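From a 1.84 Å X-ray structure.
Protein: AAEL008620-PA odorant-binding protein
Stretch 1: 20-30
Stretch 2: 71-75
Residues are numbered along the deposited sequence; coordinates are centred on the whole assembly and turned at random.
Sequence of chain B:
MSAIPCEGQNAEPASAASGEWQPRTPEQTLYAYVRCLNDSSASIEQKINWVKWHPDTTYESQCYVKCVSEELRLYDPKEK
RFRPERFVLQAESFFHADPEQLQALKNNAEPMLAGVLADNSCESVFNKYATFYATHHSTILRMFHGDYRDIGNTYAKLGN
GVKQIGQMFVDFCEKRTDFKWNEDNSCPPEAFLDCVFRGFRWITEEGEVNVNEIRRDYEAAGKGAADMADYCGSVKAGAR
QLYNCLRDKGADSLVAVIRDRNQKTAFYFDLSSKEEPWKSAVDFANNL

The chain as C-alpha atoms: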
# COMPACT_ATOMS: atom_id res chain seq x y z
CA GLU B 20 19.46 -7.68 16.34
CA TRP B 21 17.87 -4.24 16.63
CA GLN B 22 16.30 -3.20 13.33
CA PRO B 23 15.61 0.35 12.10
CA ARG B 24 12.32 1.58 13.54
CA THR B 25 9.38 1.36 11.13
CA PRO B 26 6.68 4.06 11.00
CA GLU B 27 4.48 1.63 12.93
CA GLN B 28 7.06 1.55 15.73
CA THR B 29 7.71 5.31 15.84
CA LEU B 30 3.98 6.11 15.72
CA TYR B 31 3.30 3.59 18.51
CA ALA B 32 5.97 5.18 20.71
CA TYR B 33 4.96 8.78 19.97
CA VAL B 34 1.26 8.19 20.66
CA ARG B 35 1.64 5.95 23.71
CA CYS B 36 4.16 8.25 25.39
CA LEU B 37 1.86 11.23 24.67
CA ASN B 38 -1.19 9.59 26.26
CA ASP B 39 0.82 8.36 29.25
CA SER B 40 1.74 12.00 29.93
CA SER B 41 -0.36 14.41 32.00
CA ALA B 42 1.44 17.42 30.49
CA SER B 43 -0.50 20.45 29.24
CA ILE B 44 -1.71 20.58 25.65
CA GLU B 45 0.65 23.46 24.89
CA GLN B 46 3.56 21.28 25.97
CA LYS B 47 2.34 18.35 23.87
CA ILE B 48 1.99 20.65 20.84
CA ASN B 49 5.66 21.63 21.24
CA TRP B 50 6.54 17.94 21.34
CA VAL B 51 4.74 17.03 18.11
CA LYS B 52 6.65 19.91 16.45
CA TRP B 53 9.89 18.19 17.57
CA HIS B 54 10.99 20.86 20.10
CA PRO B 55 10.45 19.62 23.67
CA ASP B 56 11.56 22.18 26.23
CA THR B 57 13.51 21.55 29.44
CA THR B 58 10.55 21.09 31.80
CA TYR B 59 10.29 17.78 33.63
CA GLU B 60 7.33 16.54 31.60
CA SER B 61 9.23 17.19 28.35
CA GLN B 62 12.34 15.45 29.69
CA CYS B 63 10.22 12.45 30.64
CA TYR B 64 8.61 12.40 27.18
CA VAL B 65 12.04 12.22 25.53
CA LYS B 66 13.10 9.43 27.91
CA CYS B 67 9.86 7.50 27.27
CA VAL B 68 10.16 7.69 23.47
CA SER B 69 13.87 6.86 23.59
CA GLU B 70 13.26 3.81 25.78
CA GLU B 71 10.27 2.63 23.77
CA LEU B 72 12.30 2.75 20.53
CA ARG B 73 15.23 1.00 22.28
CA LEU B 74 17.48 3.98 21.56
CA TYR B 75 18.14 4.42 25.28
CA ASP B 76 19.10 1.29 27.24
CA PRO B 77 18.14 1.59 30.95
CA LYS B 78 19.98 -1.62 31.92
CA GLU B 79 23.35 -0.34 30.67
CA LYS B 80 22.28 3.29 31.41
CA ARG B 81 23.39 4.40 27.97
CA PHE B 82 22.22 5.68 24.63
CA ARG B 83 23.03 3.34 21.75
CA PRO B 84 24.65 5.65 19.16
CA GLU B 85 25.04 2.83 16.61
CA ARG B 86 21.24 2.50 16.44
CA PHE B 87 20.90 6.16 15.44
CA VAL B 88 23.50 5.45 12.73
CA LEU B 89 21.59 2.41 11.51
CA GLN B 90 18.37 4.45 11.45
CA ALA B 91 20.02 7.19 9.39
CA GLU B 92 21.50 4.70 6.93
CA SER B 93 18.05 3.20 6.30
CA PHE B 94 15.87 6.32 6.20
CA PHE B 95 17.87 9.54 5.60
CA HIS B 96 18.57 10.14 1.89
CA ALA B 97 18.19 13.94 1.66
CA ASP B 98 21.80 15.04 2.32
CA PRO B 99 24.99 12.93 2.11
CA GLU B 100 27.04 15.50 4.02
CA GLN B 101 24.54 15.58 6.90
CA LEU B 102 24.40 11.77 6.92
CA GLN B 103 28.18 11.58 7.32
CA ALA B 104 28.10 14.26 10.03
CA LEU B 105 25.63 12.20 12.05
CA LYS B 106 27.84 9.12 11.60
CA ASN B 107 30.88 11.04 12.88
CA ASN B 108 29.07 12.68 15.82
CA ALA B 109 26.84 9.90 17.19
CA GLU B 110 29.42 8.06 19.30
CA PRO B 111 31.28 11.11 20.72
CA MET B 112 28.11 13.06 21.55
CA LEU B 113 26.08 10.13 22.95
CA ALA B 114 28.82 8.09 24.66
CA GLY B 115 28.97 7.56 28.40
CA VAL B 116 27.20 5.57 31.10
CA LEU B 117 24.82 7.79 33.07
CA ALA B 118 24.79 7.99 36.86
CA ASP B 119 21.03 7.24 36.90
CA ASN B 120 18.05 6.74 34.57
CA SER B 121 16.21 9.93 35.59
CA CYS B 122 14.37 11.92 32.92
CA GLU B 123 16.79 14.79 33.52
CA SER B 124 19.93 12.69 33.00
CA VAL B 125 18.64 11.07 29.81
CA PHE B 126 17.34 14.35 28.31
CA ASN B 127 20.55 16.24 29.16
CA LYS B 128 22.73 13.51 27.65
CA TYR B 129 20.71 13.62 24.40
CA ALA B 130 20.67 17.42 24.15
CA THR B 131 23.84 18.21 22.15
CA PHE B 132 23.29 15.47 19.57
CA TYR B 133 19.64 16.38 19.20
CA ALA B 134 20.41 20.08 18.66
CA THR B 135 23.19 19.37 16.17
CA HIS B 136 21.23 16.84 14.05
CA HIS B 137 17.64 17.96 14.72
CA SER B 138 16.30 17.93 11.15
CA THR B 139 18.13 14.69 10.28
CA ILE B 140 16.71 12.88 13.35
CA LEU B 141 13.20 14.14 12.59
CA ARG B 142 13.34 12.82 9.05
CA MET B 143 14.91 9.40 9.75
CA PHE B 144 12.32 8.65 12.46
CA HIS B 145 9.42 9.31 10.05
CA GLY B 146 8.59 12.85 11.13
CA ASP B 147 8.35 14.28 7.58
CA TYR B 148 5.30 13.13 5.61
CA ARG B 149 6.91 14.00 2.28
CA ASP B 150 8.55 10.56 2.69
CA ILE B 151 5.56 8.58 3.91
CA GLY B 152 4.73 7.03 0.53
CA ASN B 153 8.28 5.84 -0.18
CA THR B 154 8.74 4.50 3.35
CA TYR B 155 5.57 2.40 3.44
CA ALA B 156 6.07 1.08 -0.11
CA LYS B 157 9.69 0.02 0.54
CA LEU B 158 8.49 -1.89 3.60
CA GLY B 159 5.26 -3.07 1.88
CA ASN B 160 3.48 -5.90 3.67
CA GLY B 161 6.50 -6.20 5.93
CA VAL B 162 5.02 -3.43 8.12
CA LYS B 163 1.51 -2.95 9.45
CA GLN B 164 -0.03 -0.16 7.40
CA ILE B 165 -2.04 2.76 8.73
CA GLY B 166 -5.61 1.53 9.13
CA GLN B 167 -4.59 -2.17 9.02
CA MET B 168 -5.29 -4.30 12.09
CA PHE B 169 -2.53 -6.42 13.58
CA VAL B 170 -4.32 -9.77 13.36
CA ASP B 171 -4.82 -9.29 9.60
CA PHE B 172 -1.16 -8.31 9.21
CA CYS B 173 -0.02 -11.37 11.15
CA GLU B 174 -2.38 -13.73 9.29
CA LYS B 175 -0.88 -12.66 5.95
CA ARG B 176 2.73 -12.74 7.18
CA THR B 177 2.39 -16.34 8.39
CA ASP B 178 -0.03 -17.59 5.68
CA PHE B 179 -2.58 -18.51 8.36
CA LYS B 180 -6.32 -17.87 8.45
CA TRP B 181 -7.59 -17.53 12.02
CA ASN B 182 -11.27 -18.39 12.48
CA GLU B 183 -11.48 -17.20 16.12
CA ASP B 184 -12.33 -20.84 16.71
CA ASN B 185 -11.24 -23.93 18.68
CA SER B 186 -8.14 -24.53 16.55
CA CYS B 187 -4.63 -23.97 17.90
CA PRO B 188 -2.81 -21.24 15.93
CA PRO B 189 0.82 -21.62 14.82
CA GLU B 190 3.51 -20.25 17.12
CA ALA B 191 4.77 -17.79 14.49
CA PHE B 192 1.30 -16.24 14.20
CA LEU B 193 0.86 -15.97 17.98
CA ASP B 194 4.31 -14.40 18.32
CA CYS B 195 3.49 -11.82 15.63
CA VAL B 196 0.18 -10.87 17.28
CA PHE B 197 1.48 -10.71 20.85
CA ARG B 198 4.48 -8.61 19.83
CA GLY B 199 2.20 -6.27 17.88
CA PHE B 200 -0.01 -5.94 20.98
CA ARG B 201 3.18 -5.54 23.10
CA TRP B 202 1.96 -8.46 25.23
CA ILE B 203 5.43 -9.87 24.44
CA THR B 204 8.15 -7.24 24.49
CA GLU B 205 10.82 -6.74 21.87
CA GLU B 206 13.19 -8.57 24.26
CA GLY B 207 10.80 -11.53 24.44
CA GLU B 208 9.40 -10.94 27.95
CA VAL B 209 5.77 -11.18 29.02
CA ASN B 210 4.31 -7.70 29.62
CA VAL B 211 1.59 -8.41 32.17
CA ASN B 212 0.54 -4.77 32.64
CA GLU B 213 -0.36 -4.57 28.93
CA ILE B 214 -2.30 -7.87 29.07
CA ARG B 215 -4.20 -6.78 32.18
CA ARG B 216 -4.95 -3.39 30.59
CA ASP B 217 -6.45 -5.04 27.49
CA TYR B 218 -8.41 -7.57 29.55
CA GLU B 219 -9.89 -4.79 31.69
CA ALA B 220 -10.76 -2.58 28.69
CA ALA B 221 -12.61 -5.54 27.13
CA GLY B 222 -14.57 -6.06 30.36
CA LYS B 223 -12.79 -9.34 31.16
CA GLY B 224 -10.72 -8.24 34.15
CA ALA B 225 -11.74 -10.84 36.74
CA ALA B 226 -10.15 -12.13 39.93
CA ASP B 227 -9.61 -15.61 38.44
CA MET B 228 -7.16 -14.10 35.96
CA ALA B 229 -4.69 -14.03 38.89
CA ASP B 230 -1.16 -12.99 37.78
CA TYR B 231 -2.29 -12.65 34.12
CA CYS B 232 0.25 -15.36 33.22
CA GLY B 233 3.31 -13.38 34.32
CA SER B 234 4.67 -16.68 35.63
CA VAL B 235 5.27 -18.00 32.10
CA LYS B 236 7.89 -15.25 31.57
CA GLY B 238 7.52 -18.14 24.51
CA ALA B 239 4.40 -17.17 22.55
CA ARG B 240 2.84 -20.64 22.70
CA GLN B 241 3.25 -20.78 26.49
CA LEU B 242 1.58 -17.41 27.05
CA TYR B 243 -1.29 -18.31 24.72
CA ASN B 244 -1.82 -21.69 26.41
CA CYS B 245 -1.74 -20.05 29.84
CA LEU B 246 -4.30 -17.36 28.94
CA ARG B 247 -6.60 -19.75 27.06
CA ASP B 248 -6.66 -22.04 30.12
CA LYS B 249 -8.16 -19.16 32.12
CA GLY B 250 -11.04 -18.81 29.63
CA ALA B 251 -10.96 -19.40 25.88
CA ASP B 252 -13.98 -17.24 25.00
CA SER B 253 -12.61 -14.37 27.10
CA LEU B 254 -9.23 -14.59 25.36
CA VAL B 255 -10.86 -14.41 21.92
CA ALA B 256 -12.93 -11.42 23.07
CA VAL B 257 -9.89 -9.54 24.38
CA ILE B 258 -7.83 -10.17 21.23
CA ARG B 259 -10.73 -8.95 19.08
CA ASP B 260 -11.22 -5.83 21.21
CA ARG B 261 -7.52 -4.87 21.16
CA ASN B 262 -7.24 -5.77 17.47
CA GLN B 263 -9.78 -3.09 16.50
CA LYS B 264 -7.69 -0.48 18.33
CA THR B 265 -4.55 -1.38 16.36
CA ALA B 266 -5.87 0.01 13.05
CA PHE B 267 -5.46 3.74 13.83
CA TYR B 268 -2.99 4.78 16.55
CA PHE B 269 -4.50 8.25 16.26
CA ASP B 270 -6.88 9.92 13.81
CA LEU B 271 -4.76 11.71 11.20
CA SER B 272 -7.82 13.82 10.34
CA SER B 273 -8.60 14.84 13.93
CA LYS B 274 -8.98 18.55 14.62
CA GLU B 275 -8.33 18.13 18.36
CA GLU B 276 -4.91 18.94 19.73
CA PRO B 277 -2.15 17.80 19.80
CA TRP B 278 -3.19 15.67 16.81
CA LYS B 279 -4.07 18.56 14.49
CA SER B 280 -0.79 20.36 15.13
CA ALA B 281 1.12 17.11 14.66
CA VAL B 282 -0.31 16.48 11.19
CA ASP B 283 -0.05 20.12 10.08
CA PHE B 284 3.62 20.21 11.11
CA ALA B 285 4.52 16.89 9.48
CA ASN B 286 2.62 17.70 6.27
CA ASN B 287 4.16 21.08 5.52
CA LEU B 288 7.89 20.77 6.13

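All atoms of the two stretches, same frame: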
# COMPACT_ATOMS: atom_id res chain seq x y z
N GLU B 20 18.74 -8.92 16.64
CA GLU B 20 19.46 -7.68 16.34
C GLU B 20 18.45 -6.56 16.12
O GLU B 20 17.45 -6.74 15.42
CB GLU B 20 20.36 -7.84 15.11
N TRP B 21 18.73 -5.41 16.74
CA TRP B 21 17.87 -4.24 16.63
C TRP B 21 17.77 -3.77 15.19
O TRP B 21 18.78 -3.49 14.54
CB TRP B 21 18.43 -3.12 17.50
CG TRP B 21 17.59 -1.87 17.60
CD1 TRP B 21 16.68 -1.55 18.58
CD2 TRP B 21 17.63 -0.73 16.72
NE1 TRP B 21 16.14 -0.29 18.35
CE2 TRP B 21 16.72 0.23 17.22
CE3 TRP B 21 18.36 -0.44 15.56
CZ2 TRP B 21 16.50 1.46 16.58
CZ3 TRP B 21 18.16 0.78 14.93
CH2 TRP B 21 17.23 1.71 15.44
N GLN B 22 16.52 -3.65 14.69
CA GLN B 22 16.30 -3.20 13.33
C GLN B 22 15.85 -1.75 13.32
O GLN B 22 15.24 -1.28 14.28
CB GLN B 22 15.23 -4.07 12.64
CG GLN B 22 15.64 -5.53 12.47
CD GLN B 22 16.92 -5.65 11.68
OE1 GLN B 22 16.99 -5.20 10.53
NE2 GLN B 22 17.95 -6.22 12.30
N PRO B 23 16.12 -1.02 12.23
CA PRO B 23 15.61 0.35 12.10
C PRO B 23 14.11 0.41 12.39
O PRO B 23 13.35 -0.47 11.98
CB PRO B 23 15.91 0.71 10.63
CG PRO B 23 17.08 -0.15 10.29
CD PRO B 23 16.88 -1.44 11.04
N ARG B 24 13.71 1.43 13.16
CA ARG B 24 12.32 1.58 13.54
C ARG B 24 11.47 1.86 12.31
O ARG B 24 11.77 2.77 11.53
CB ARG B 24 12.18 2.73 14.55
CG ARG B 24 13.04 2.58 15.84
CD ARG B 24 12.65 1.35 16.67
NE ARG B 24 13.33 0.11 16.28
CZ ARG B 24 13.27 -1.02 16.99
NH1 ARG B 24 12.56 -1.05 18.12
NH2 ARG B 24 13.92 -2.10 16.60
N THR B 25 10.39 1.10 12.16
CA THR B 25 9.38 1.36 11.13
C THR B 25 8.49 2.53 11.54
O THR B 25 8.49 2.95 12.69
CB THR B 25 8.52 0.13 10.93
OG1 THR B 25 7.73 -0.08 12.11
CG2 THR B 25 9.38 -1.09 10.65
N PRO B 26 7.69 3.05 10.60
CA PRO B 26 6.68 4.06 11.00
C PRO B 26 5.62 3.51 11.92
O PRO B 26 5.01 4.28 12.67
CB PRO B 26 6.09 4.53 9.66
CG PRO B 26 6.46 3.46 8.66
CD PRO B 26 7.78 2.92 9.14
N GLU B 27 5.37 2.19 11.92
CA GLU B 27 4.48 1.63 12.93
C GLU B 27 5.09 1.78 14.31
O GLU B 27 4.41 2.16 15.27
CB GLU B 27 4.17 0.16 12.63
CG GLU B 27 3.17 -0.52 13.60
CD GLU B 27 3.78 -0.95 14.94
OE1 GLU B 27 3.04 -0.95 15.97
OE2 GLU B 27 4.98 -1.32 14.96
N GLN B 28 6.39 1.49 14.43
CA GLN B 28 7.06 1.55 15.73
C GLN B 28 7.21 2.99 16.24
O GLN B 28 6.98 3.26 17.42
CB GLN B 28 8.41 0.84 15.61
CG GLN B 28 8.25 -0.69 15.55
CD GLN B 28 9.56 -1.40 15.28
OE1 GLN B 28 10.33 -1.00 14.39
NE2 GLN B 28 9.81 -2.48 16.01
N THR B 29 7.62 3.92 15.38
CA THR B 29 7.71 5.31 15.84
C THR B 29 6.33 5.85 16.21
O THR B 29 6.17 6.50 17.25
CB THR B 29 8.37 6.19 14.78
OG1 THR B 29 7.68 6.08 13.53
CG2 THR B 29 9.83 5.75 14.58
N LEU B 30 5.31 5.59 15.39
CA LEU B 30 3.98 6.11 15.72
C LEU B 30 3.49 5.51 17.04
O LEU B 30 2.92 6.22 17.87
CB LEU B 30 2.99 5.82 14.59
CG LEU B 30 1.66 6.56 14.75
CD1 LEU B 30 1.88 8.08 14.83
CD2 LEU B 30 0.72 6.23 13.61
N GLU B 71 11.19 3.47 24.52
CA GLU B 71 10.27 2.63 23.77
C GLU B 71 10.85 2.21 22.42
O GLU B 71 10.59 1.09 21.96
CB GLU B 71 8.93 3.33 23.56
CG GLU B 71 7.83 2.39 23.05
CD GLU B 71 7.46 1.32 24.08
OE1 GLU B 71 7.12 0.19 23.68
OE2 GLU B 71 7.49 1.62 25.30
N LEU B 72 11.64 3.08 21.79
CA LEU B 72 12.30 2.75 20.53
C LEU B 72 13.62 2.01 20.71
O LEU B 72 14.31 1.74 19.72
CB LEU B 72 12.54 4.04 19.72
CG LEU B 72 11.24 4.74 19.30
CD1 LEU B 72 11.51 6.06 18.59
CD2 LEU B 72 10.44 3.80 18.40
N ARG B 73 13.98 1.68 21.96
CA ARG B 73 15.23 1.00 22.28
C ARG B 73 16.44 1.79 21.78
O ARG B 73 17.47 1.22 21.43
CB ARG B 73 15.24 -0.43 21.74
CG ARG B 73 14.50 -1.43 22.66
CD ARG B 73 12.96 -1.21 22.74
NE ARG B 73 12.35 -2.27 23.55
CZ ARG B 73 11.10 -2.26 24.00
NH1 ARG B 73 10.27 -1.26 23.71
NH2 ARG B 73 10.67 -3.28 24.74
N LEU B 74 16.33 3.12 21.79
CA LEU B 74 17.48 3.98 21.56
C LEU B 74 18.24 4.26 22.84
O LEU B 74 19.45 4.47 22.80
CB LEU B 74 17.05 5.30 20.93
CG LEU B 74 16.28 5.16 19.61
CD1 LEU B 74 15.61 6.48 19.24
CD2 LEU B 74 17.21 4.70 18.47
N TYR B 75 17.53 4.33 23.97
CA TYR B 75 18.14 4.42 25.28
C TYR B 75 17.95 3.10 26.01
O TYR B 75 16.84 2.57 26.08
CB TYR B 75 17.52 5.55 26.11
CG TYR B 75 18.25 5.69 27.43
CD1 TYR B 75 19.52 6.27 27.48
CD2 TYR B 75 17.70 5.21 28.61
CE1 TYR B 75 20.21 6.39 28.67
CE2 TYR B 75 18.39 5.33 29.82
CZ TYR B 75 19.64 5.92 29.84
OH TYR B 75 20.32 6.03 31.04
O HOH W 1 10.02 0.19 19.25

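Where a helix ends, its last carbonyl groups lack the backbone N-H of a following turn, and side chains can supply donors, some from a distant segment. The contact between residues 20-30 and 71-75 of this odorant-binding protein, small at 293 Å² of buried surface summed over both sides, is a compact example. Arg73, with positive phi, closes the helix in a Schellman motif, and the carbonyl of Leu72 meets the other stretch.

One direct hydrogen bond crosses the contact: Trp21 NE1 donates to Leu72 O at 3.1 Å, with an angle of 158° at the hydrogen. The CA-to-CB bond of Trp21 points toward the second stretch, and its t rotamer presents the indole edge, so that the acceptor lies near the ring plane, as an N-H donor requires. A second polar link is indirect. A water accepts from Arg24 NH1 at 3.0 Å and donates to Glu71 O at 2.9 Å, spanning a gap the guanidinium does not close itself. That group is held from behind, since Arg24 NE and NH2 both donate to Gln22 O, at 3.1 and 2.8 Å. On the facing side, Arg73 NH1 donates to Glu71 O at 2.9 Å, bracing the turn.

Apolar packing completes the contact. Leu72, buried and with the largest covered area, leaves its backbone sideways, but its end comes nearer: CD2 lies 3.7 Å from Arg24 CD, 3.6 Å from Gln28 O and 4.0 Å from Thr29 CA. A branched aliphatic side chain suits this place, where it meets both the arginine's methylene and the helix backbone. Leu74 CD2 packs 3.8 Å from Trp21 CZ2, while Arg73 CB lies 3.5 Å from Trp21 NE1, at the ring edge. Tryptophan thus serves twice, through its polar nitrogen and its hydrocarbon surface.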